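Local coordinates for protein aminotransferase (Paracoccus denitrificans, PDB 4GRX) that carries pyridoxal phosphate on a lysine and probably transfers amino groups between amines or amino acids and carbonyl acceptors, at residues I53-V56 against R60-D63; M136-W141 against F329-T334; R367-L372 against G382-I387. All blocks are in the same frame, centred on the assembly; numbering follows the deposited sequence.

Contact 1: I53-V56 against R60-D63; sequences IVDV and RYLD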
loop_
_atom_site.group_PDB
_atom_site.type_symbol
_atom_site.label_atom_id
_atom_site.label_comp_id
_atom_site.label_asym_id
_atom_site.label_seq_id
_atom_site.Cartn_x
_atom_site.Cartn_y
_atom_site.Cartn_z
ATOM N N ILE A 53 11.086 -15.420 -18.357
ATOM C CA ILE A 53 10.413 -16.166 -17.298
ATOM C C ILE A 53 10.146 -17.589 -17.796
ATOM O O ILE A 53 10.147 -17.856 -19.015
ATOM C CB ILE A 53 9.117 -15.474 -16.805
ATOM C CG1 ILE A 53 8.046 -15.450 -17.909
ATOM C CG2 ILE A 53 9.418 -14.064 -16.282
ATOM C CD1 ILE A 53 6.691 -14.947 -17.460
ATOM N N VAL A 54 9.966 -18.503 -16.840
ATOM C CA VAL A 54 9.811 -19.939 -17.105
ATOM C C VAL A 54 8.696 -20.458 -16.208
ATOM O O VAL A 54 8.754 -20.261 -14.990
ATOM C CB VAL A 54 11.115 -20.711 -16.767
ATOM C CG1 VAL A 54 10.947 -22.211 -16.941
ATOM C CG2 VAL A 54 12.270 -20.199 -17.606
ATOM N N ASP A 55 7.692 -21.116 -16.791
ATOM C CA ASP A 55 6.580 -21.648 -15.985
ATOM C C ASP A 55 6.800 -23.073 -15.466
ATOM O O ASP A 55 7.864 -23.670 -15.655
ATOM C CB ASP A 55 5.216 -21.483 -16.685
ATOM C CG ASP A 55 5.050 -22.362 -17.921
ATOM O OD1 ASP A 55 5.806 -23.342 -18.085
ATOM O OD2 ASP A 55 4.131 -22.079 -18.726
ATOM N N VAL A 56 5.778 -23.602 -14.808
ATOM C CA VAL A 56 5.854 -24.898 -14.161
ATOM C C VAL A 56 5.898 -26.077 -15.129
ATOM O O VAL A 56 6.284 -27.186 -14.741
ATOM C CB VAL A 56 4.663 -25.100 -13.227
ATOM C CG1 VAL A 56 4.873 -24.312 -11.932
ATOM C CG2 VAL A 56 3.364 -24.720 -13.933
ATOM N N ARG A 60 9.014 -21.403 -21.625
ATOM C CA ARG A 60 9.847 -20.229 -21.396
ATOM C C ARG A 60 9.373 -19.047 -22.248
ATOM O O ARG A 60 9.014 -19.225 -23.409
ATOM C CB ARG A 60 11.303 -20.615 -21.692
ATOM C CG ARG A 60 12.354 -19.523 -21.653
ATOM C CD ARG A 60 13.621 -20.030 -22.343
ATOM N NE ARG A 60 14.739 -19.105 -22.173
ATOM C CZ ARG A 60 15.606 -19.145 -21.162
ATOM N NH1 ARG A 60 15.502 -20.084 -20.221
ATOM N NH2 ARG A 60 16.581 -18.242 -21.092
ATOM N N TYR A 61 9.353 -17.853 -21.658
ATOM C CA TYR A 61 8.821 -16.649 -22.318
ATOM C C TYR A 61 9.741 -15.424 -22.163
ATOM O O TYR A 61 10.311 -15.189 -21.093
ATOM C CB TYR A 61 7.438 -16.269 -21.770
ATOM C CG TYR A 61 6.454 -17.408 -21.515
ATOM C CD1 TYR A 61 6.571 -18.223 -20.383
ATOM C CD2 TYR A 61 5.367 -17.631 -22.376
ATOM C CE1 TYR A 61 5.658 -19.237 -20.134
ATOM C CE2 TYR A 61 4.456 -18.651 -22.135
ATOM C CZ TYR A 61 4.607 -19.447 -21.014
ATOM O OH TYR A 61 3.714 -20.463 -20.766
ATOM N N LEU A 62 9.857 -14.635 -23.228
ATOM C CA LEU A 62 10.508 -13.330 -23.153
ATOM C C LEU A 62 9.514 -12.259 -22.681
ATOM O O LEU A 62 8.647 -11.836 -23.441
ATOM C CB LEU A 62 11.095 -12.972 -24.514
ATOM C CG LEU A 62 11.734 -11.605 -24.716
ATOM C CD1 LEU A 62 12.882 -11.392 -23.741
ATOM C CD2 LEU A 62 12.208 -11.483 -26.158
ATOM N N ASP A 63 9.629 -11.835 -21.424
ATOM C CA ASP A 63 8.665 -10.877 -20.850
ATOM C C ASP A 63 9.020 -9.452 -21.249
ATOM O O ASP A 63 9.827 -8.807 -20.592
ATOM C CB ASP A 63 8.555 -11.009 -19.318
ATOM C CG ASP A 63 7.427 -10.163 -18.733
ATOM O OD1 ASP A 63 7.250 -8.997 -19.162
ATOM O OD2 ASP A 63 6.702 -10.652 -17.827
#

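Contact 2: M136-W141 against F329-T334; sequences MVKMLW and FPHGFT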
loop_
_atom_site.group_PDB
_atom_site.type_symbol
_atom_site.label_atom_id
_atom_site.label_comp_id
_atom_site.label_asym_id
_atom_site.label_seq_id
_atom_site.Cartn_x
_atom_site.Cartn_y
_atom_site.Cartn_z
ATOM N N MET A 136 0.131 11.786 -1.084
ATOM C CA MET A 136 0.400 13.115 -1.648
ATOM C C MET A 136 -0.819 14.023 -1.591
ATOM O O MET A 136 -0.702 15.211 -1.292
ATOM C CB MET A 136 0.914 13.048 -3.085
ATOM C CG MET A 136 1.397 14.397 -3.618
ATOM S SD MET A 136 2.862 14.977 -2.720
ATOM C CE MET A 136 2.320 16.600 -2.157
ATOM N N VAL A 137 -1.982 13.455 -1.892
ATOM C CA VAL A 137 -3.216 14.207 -1.828
ATOM C C VAL A 137 -3.467 14.648 -0.381
ATOM O O VAL A 137 -3.743 15.815 -0.138
ATOM C CB VAL A 137 -4.402 13.403 -2.392
ATOM C CG1 VAL A 137 -5.688 14.199 -2.285
ATOM C CG2 VAL A 137 -4.145 13.059 -3.846
ATOM N N LYS A 138 -3.338 13.722 0.569
ATOM C CA LYS A 138 -3.555 14.037 1.987
ATOM C C LYS A 138 -2.594 15.136 2.461
ATOM O O LYS A 138 -2.984 16.038 3.215
ATOM C CB LYS A 138 -3.398 12.793 2.861
ATOM C CG LYS A 138 -4.549 11.806 2.829
ATOM C CD LYS A 138 -4.241 10.617 3.737
ATOM C CE LYS A 138 -4.328 10.990 5.219
ATOM N NZ LYS A 138 -3.873 9.907 6.137
ATOM N N MET A 139 -1.349 15.055 1.998
ATOM C CA MET A 139 -0.344 16.066 2.281
ATOM C C MET A 139 -0.820 17.427 1.765
ATOM O O MET A 139 -0.760 18.421 2.484
ATOM C CB MET A 139 0.964 15.684 1.613
ATOM C CG MET A 139 2.164 15.639 2.537
ATOM S SD MET A 139 3.428 14.583 1.777
ATOM C CE MET A 139 4.208 13.849 3.212
ATOM N N LEU A 140 -1.321 17.470 0.531
ATOM C CA LEU A 140 -1.891 18.703 -0.009
ATOM C C LEU A 140 -3.064 19.223 0.847
ATOM O O LEU A 140 -3.076 20.401 1.225
ATOM C CB LEU A 140 -2.275 18.531 -1.482
ATOM C CG LEU A 140 -1.109 18.223 -2.439
ATOM C CD1 LEU A 140 -1.612 17.969 -3.843
ATOM C CD2 LEU A 140 -0.076 19.339 -2.460
ATOM N N TRP A 141 -4.015 18.356 1.200
ATOM C CA TRP A 141 -5.130 18.775 2.052
ATOM C C TRP A 141 -4.692 19.333 3.373
ATOM O O TRP A 141 -5.109 20.408 3.761
ATOM C CB TRP A 141 -6.095 17.633 2.289
ATOM C CG TRP A 141 -6.783 17.187 1.049
ATOM C CD1 TRP A 141 -6.933 17.895 -0.130
ATOM C CD2 TRP A 141 -7.459 15.907 0.823
ATOM N NE1 TRP A 141 -7.613 17.156 -1.048
ATOM C CE2 TRP A 141 -7.978 15.959 -0.529
ATOM C CE3 TRP A 141 -7.676 14.765 1.588
ATOM C CZ2 TRP A 141 -8.681 14.899 -1.086
ATOM C CZ3 TRP A 141 -8.398 13.711 1.032
ATOM C CH2 TRP A 141 -8.879 13.772 -0.281
ATOM N N PHE A 329 2.902 14.447 12.191
ATOM C CA PHE A 329 2.285 14.074 10.915
ATOM C C PHE A 329 1.571 12.727 11.109
ATOM O O PHE A 329 2.196 11.670 10.981
ATOM C CB PHE A 329 3.334 13.999 9.797
ATOM C CG PHE A 329 2.763 13.709 8.427
ATOM C CD1 PHE A 329 1.927 14.626 7.786
ATOM C CD2 PHE A 329 3.093 12.534 7.752
ATOM C CE1 PHE A 329 1.416 14.362 6.517
ATOM C CE2 PHE A 329 2.590 12.273 6.482
ATOM C CZ PHE A 329 1.745 13.185 5.866
ATOM N N PRO A 330 0.258 12.761 11.439
ATOM C CA PRO A 330 -0.476 11.550 11.824
ATOM C C PRO A 330 -0.765 10.642 10.618
ATOM O O PRO A 330 -1.916 10.313 10.325
ATOM C CB PRO A 330 -1.773 12.103 12.431
ATOM C CG PRO A 330 -1.667 13.601 12.388
ATOM C CD PRO A 330 -0.640 13.924 11.356
ATOM N N HIS A 331 0.297 10.239 9.935
ATOM C CA HIS A 331 0.187 9.466 8.727
ATOM C C HIS A 331 1.376 8.555 8.599
ATOM O O HIS A 331 2.469 8.893 9.058
ATOM C CB HIS A 331 0.100 10.417 7.545
ATOM C CG HIS A 331 -0.090 9.727 6.222
ATOM N ND1 HIS A 331 -1.305 9.431 5.731
ATOM C CD2 HIS A 331 0.834 9.254 5.297
ATOM C CE1 HIS A 331 -1.172 8.806 4.546
ATOM N NE2 HIS A 331 0.138 8.698 4.280
ATOM N N GLY A 332 1.176 7.384 7.987
ATOM C CA GLY A 332 2.245 6.391 7.802
ATOM C C GLY A 332 1.792 4.934 7.757
ATOM O O GLY A 332 0.805 4.556 8.397
ATOM N N PHE A 333 2.542 4.119 7.009
ATOM C CA PHE A 333 2.250 2.689 6.801
ATOM C C PHE A 333 3.232 1.802 7.583
ATOM O O PHE A 333 4.415 2.136 7.697
ATOM C CB PHE A 333 2.304 2.345 5.298
ATOM C CG PHE A 333 1.519 3.295 4.422
ATOM C CD1 PHE A 333 0.163 3.076 4.166
ATOM C CD2 PHE A 333 2.129 4.414 3.855
ATOM C CE1 PHE A 333 -0.570 3.954 3.363
ATOM C CE2 PHE A 333 1.402 5.292 3.058
ATOM C CZ PHE A 333 0.051 5.064 2.808
ATOM N N THR A 334 2.739 0.674 8.103
ATOM C CA THR A 334 3.521 -0.262 8.944
ATOM C C THR A 334 4.925 -0.550 8.406
ATOM O O THR A 334 5.913 -0.446 9.140
ATOM C CB THR A 334 2.773 -1.605 9.151
ATOM O OG1 THR A 334 1.526 -1.365 9.810
ATOM C CG2 THR A 334 3.588 -2.579 9.994
HETATM O O HOH W 1 -4.233 9.154 8.762
#

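Contact 3: R367-L372 against G382-I387; sequences RFEAGL and GEYRGI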
loop_
_atom_site.group_PDB
_atom_site.type_symbol
_atom_site.label_atom_id
_atom_site.label_comp_id
_atom_site.label_asym_id
_atom_site.label_seq_id
_atom_site.Cartn_x
_atom_site.Cartn_y
_atom_site.Cartn_z
ATOM N N ARG A 367 17.288 1.913 -32.478
ATOM C CA ARG A 367 16.936 0.622 -33.067
ATOM C C ARG A 367 15.502 0.161 -32.734
ATOM O O ARG A 367 14.797 -0.380 -33.605
ATOM C CB ARG A 367 17.928 -0.430 -32.615
ATOM C CG ARG A 367 17.638 -1.804 -33.175
ATOM C CD ARG A 367 18.478 -2.857 -32.476
ATOM N NE ARG A 367 18.398 -4.148 -33.153
ATOM C CZ ARG A 367 19.233 -4.521 -34.111
ATOM N NH1 ARG A 367 20.196 -3.699 -34.500
ATOM N NH2 ARG A 367 19.101 -5.706 -34.687
ATOM N N PHE A 368 15.098 0.373 -31.477
ATOM C CA PHE A 368 13.755 0.066 -30.975
ATOM C C PHE A 368 12.734 0.848 -31.779
ATOM O O PHE A 368 11.736 0.291 -32.234
ATOM C CB PHE A 368 13.659 0.483 -29.506
ATOM C CG PHE A 368 12.608 -0.253 -28.702
ATOM C CD1 PHE A 368 11.388 -0.633 -29.265
ATOM C CD2 PHE A 368 12.830 -0.518 -27.350
ATOM C CE1 PHE A 368 10.432 -1.296 -28.511
ATOM C CE2 PHE A 368 11.877 -1.165 -26.582
ATOM C CZ PHE A 368 10.674 -1.556 -27.165
ATOM N N GLU A 369 12.998 2.139 -31.957
ATOM C CA GLU A 369 12.154 3.012 -32.766
ATOM C C GLU A 369 12.089 2.611 -34.241
ATOM O O GLU A 369 11.045 2.770 -34.889
ATOM C CB GLU A 369 12.622 4.458 -32.650
ATOM C CG GLU A 369 11.667 5.454 -33.282
ATOM C CD GLU A 369 12.037 6.890 -33.000
ATOM O OE1 GLU A 369 12.892 7.136 -32.123
ATOM O OE2 GLU A 369 11.465 7.771 -33.666
ATOM N N ALA A 370 13.203 2.102 -34.765
ATOM C CA ALA A 370 13.254 1.618 -36.141
ATOM C C ALA A 370 12.361 0.387 -36.343
ATOM O O ALA A 370 11.671 0.282 -37.351
ATOM C CB ALA A 370 14.687 1.331 -36.548
ATOM N N GLY A 371 12.361 -0.520 -35.365
ATOM C CA GLY A 371 11.520 -1.718 -35.403
ATOM C C GLY A 371 10.035 -1.405 -35.461
ATOM O O GLY A 371 9.298 -1.973 -36.268
ATOM N N LEU A 372 9.594 -0.485 -34.610
ATOM C CA LEU A 372 8.186 -0.126 -34.550
ATOM C C LEU A 372 7.706 0.594 -35.802
ATOM O O LEU A 372 6.623 0.293 -36.304
ATOM C CB LEU A 372 7.906 0.722 -33.329
ATOM C CG LEU A 372 8.327 0.110 -32.000
ATOM C CD1 LEU A 372 8.082 1.144 -30.924
ATOM C CD2 LEU A 372 7.603 -1.199 -31.680
ATOM N N GLY A 382 -2.452 2.154 -36.512
ATOM C CA GLY A 382 -2.734 3.568 -36.741
ATOM C C GLY A 382 -1.508 4.441 -36.594
ATOM O O GLY A 382 -1.341 5.401 -37.334
ATOM N N GLU A 383 -0.656 4.101 -35.630
ATOM C CA GLU A 383 0.556 4.862 -35.319
ATOM C C GLU A 383 1.446 4.061 -34.377
ATOM O O GLU A 383 0.998 3.098 -33.738
ATOM C CB GLU A 383 0.213 6.209 -34.665
ATOM C CG GLU A 383 -0.169 6.126 -33.185
ATOM C CD GLU A 383 -0.152 7.462 -32.463
ATOM O OE1 GLU A 383 0.350 8.463 -33.014
ATOM O OE2 GLU A 383 -0.656 7.521 -31.329
ATOM N N TYR A 384 2.709 4.460 -34.299
ATOM C CA TYR A 384 3.588 4.007 -33.228
ATOM C C TYR A 384 3.987 5.262 -32.458
ATOM O O TYR A 384 3.898 6.363 -32.996
ATOM C CB TYR A 384 4.822 3.270 -33.773
ATOM C CG TYR A 384 5.836 4.189 -34.399
ATOM C CD1 TYR A 384 5.767 4.512 -35.766
ATOM C CD2 TYR A 384 6.854 4.765 -33.625
ATOM C CE1 TYR A 384 6.690 5.368 -36.344
ATOM C CE2 TYR A 384 7.779 5.628 -34.196
ATOM C CZ TYR A 384 7.694 5.918 -35.553
ATOM O OH TYR A 384 8.614 6.765 -36.111
ATOM N N ARG A 385 4.418 5.088 -31.209
ATOM C CA ARG A 385 4.733 6.205 -30.319
ATOM C C ARG A 385 5.492 5.722 -29.086
ATOM O O ARG A 385 5.427 4.548 -28.706
ATOM C CB ARG A 385 3.456 6.935 -29.876
ATOM C CG ARG A 385 2.429 6.022 -29.228
ATOM C CD ARG A 385 1.248 6.757 -28.606
ATOM N NE ARG A 385 0.494 5.781 -27.822
ATOM C CZ ARG A 385 -0.587 5.129 -28.247
ATOM N NH1 ARG A 385 -1.108 5.367 -29.441
ATOM N NH2 ARG A 385 -1.152 4.232 -27.461
ATOM N N GLY A 386 6.206 6.652 -28.464
ATOM C CA GLY A 386 6.925 6.379 -27.238
ATOM C C GLY A 386 8.287 7.027 -27.254
ATOM O O GLY A 386 8.537 7.970 -28.010
ATOM N N ILE A 387 9.177 6.488 -26.429
ATOM C CA ILE A 387 10.502 7.056 -26.232
ATOM C C ILE A 387 11.340 6.072 -25.404
ATOM O O ILE A 387 10.781 5.252 -24.659
ATOM C CB ILE A 387 10.386 8.447 -25.563
ATOM C CG1 ILE A 387 11.709 9.220 -25.648
ATOM C CG2 ILE A 387 9.813 8.330 -24.141
ATOM C CD1 ILE A 387 11.561 10.710 -25.422
#

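Contact 1: I53-V56 against R60-D63
Ile53 and Tyr61 form an antiparallel hydrogen-bonded pair in a beta hairpin whose two short strands run at 146° to each other, 4.7 Å apart at their closest. Both backbone bonds of the pair are made: Ile53 N to Tyr61 O at 2.9 Å and Tyr61 N to Ile53 O at 2.8 Å. One step toward the turn, Val54 and Arg60 are a non-hydrogen-bonded pair.

Side chains divide between the two faces of the sheet. Ile53 and Tyr61 share one, where Ile53 CG1 lies 4.0 Å from Tyr61 CB and about as far from CD1 of the ring. The phenol reaches on toward Asp55, and its hydroxyl donates a hydrogen bond to Asp55 OD2, with OH and OD2 2.6 Å apart. The carboxylate lies at the ring's edge, its plane turned 75° from the ring's; the hydroxyl meets OD2 from above the carboxylate plane. Asp55 reaches this position with CG between its backbone N and carbonyl carbon (chi1 69°). Its other oxygen, OD1, accepts from Arg59 N in the turn, and one carboxylate thus links the turn to the tyrosine.

On the other face, Val54 CG2 touches Arg60 CG at 4.1 Å. The extended arginine continues past it to a salt bridge with Glu49 and a cation-pi contact with Tyr52.

Asp63 approaches Ile53 only loosely; its OD1 binds Asn65 N, and its OD2 bonds to Tyr94 of the second subunit. Strand 43-49 flanks the hairpin beside Val54 and strand 424-425 pairs with the other edge at Leu62, giving a four-stranded mixed sheet beside the dimer interface; helix 443-463 packs against Leu62.

Contact 2: M136-W141 against F329-T334
The buried loop between helices 313-324 and 339-354 meets helix 129-146 at the dimer interface, His331 facing Lys138 and Phe329 facing Met139. Lys138 NZ donates to His331 ND1 at 2.6 Å, lying at the edge of the imidazole and in its plane. The lysine arrives there through a bend at chi3 (72°), after CG leaves anti to the carbonyl carbon. NZ also binds Val165 O of the second subunit and a water 2.8 Å from NZ that also lies within hydrogen-bonding distance of Pro330 O, so several acceptors share the buried ammonium. On its far side the imidazole is held by Thr135 OG1 at NE2, which fixes the ring's rotation. At Lys138, a methionine would probably leave His331 ND1 and Val165 O of the second subunit without their donor and set the imidazole freer to turn.

Beside this polar pair, Met139 CE touches Phe329 CZ at 3.7 Å, the side chains crossing at about a right angle. Further along the loop, Thr334 N bonds to the cofactor-lysine side chain of the second subunit. Phe124 of strand 122-126 packs against Phe329, His331 and Met139, while strand 229-234 lies against Met136, Val137 and Leu140 of the helix.

Contact 3: R367-L372 against G382-I387
Tyr384 meets Leu372 and Glu369 because its CG sits between its own backbone N and carbonyl carbon (chi1 74°), which carries the ring up to helix 357-375, while Glu369, with CG opposite its backbone N (chi1 -171°), stretches out to the ring's far end. Leu372 touches near the root of the tyrosine: its CB is 4.0 Å from Tyr384 CB and 4.2 Å from CG. One helical turn earlier, Glu369 CG comes within 4.0 Å of Tyr384 CE2, and the two side chains cross at about a right angle. The glutamate's OE2 stays 3.9 Å from Tyr384 OH, so the polar ends are neighbours without bonding, and the two segments meet here through apolar and van der Waals contact.

The helix and strand 381-387 follow each other in the chain, and the helix packs on one side of a three-stranded antiparallel sheet of the C-terminal part of this aminotransferase fold. Tyr384 points toward the helix and its successor Arg385 away from it. On that other side Arg385 NH1 makes a salt bridge to Glu383 OE2 at 2.9 Å, approaching on the anti side of the carboxylate, and the same NH1 pairs with Glu394 of strand 390-395. Arg385 NE and NH2 are bound to the carbonyls of Val243 and Gly242, which leaves the guanidinium held from several directions. Helix 443-463 and strand 432-435 press on Leu372 through Phe450 and Leu435, and Trp391 covers both Leu372 and Glu369.

In the fold
From the N terminus, contact 1 closes first, bridging a three-residue turn within one hairpin. Contact 2 then spans 187 residues, bringing helix 129-146 against a loop far later in the chain; six strands of the seven-stranded sheet and the cofactor-bearing Lys297 fall within that span. Contact 3 follows, joining a helix to the strand after it across nine residues. The three are in series, without nesting or crossing. Contacts 1 and 3 have centres about 25 Å apart, and helix 443-463 reaches both; contact 2 lies about 39 Å from either, centre to centre. Contacts 1 and 2 both meet the second subunit, whereas contact 3 stays within its own chain.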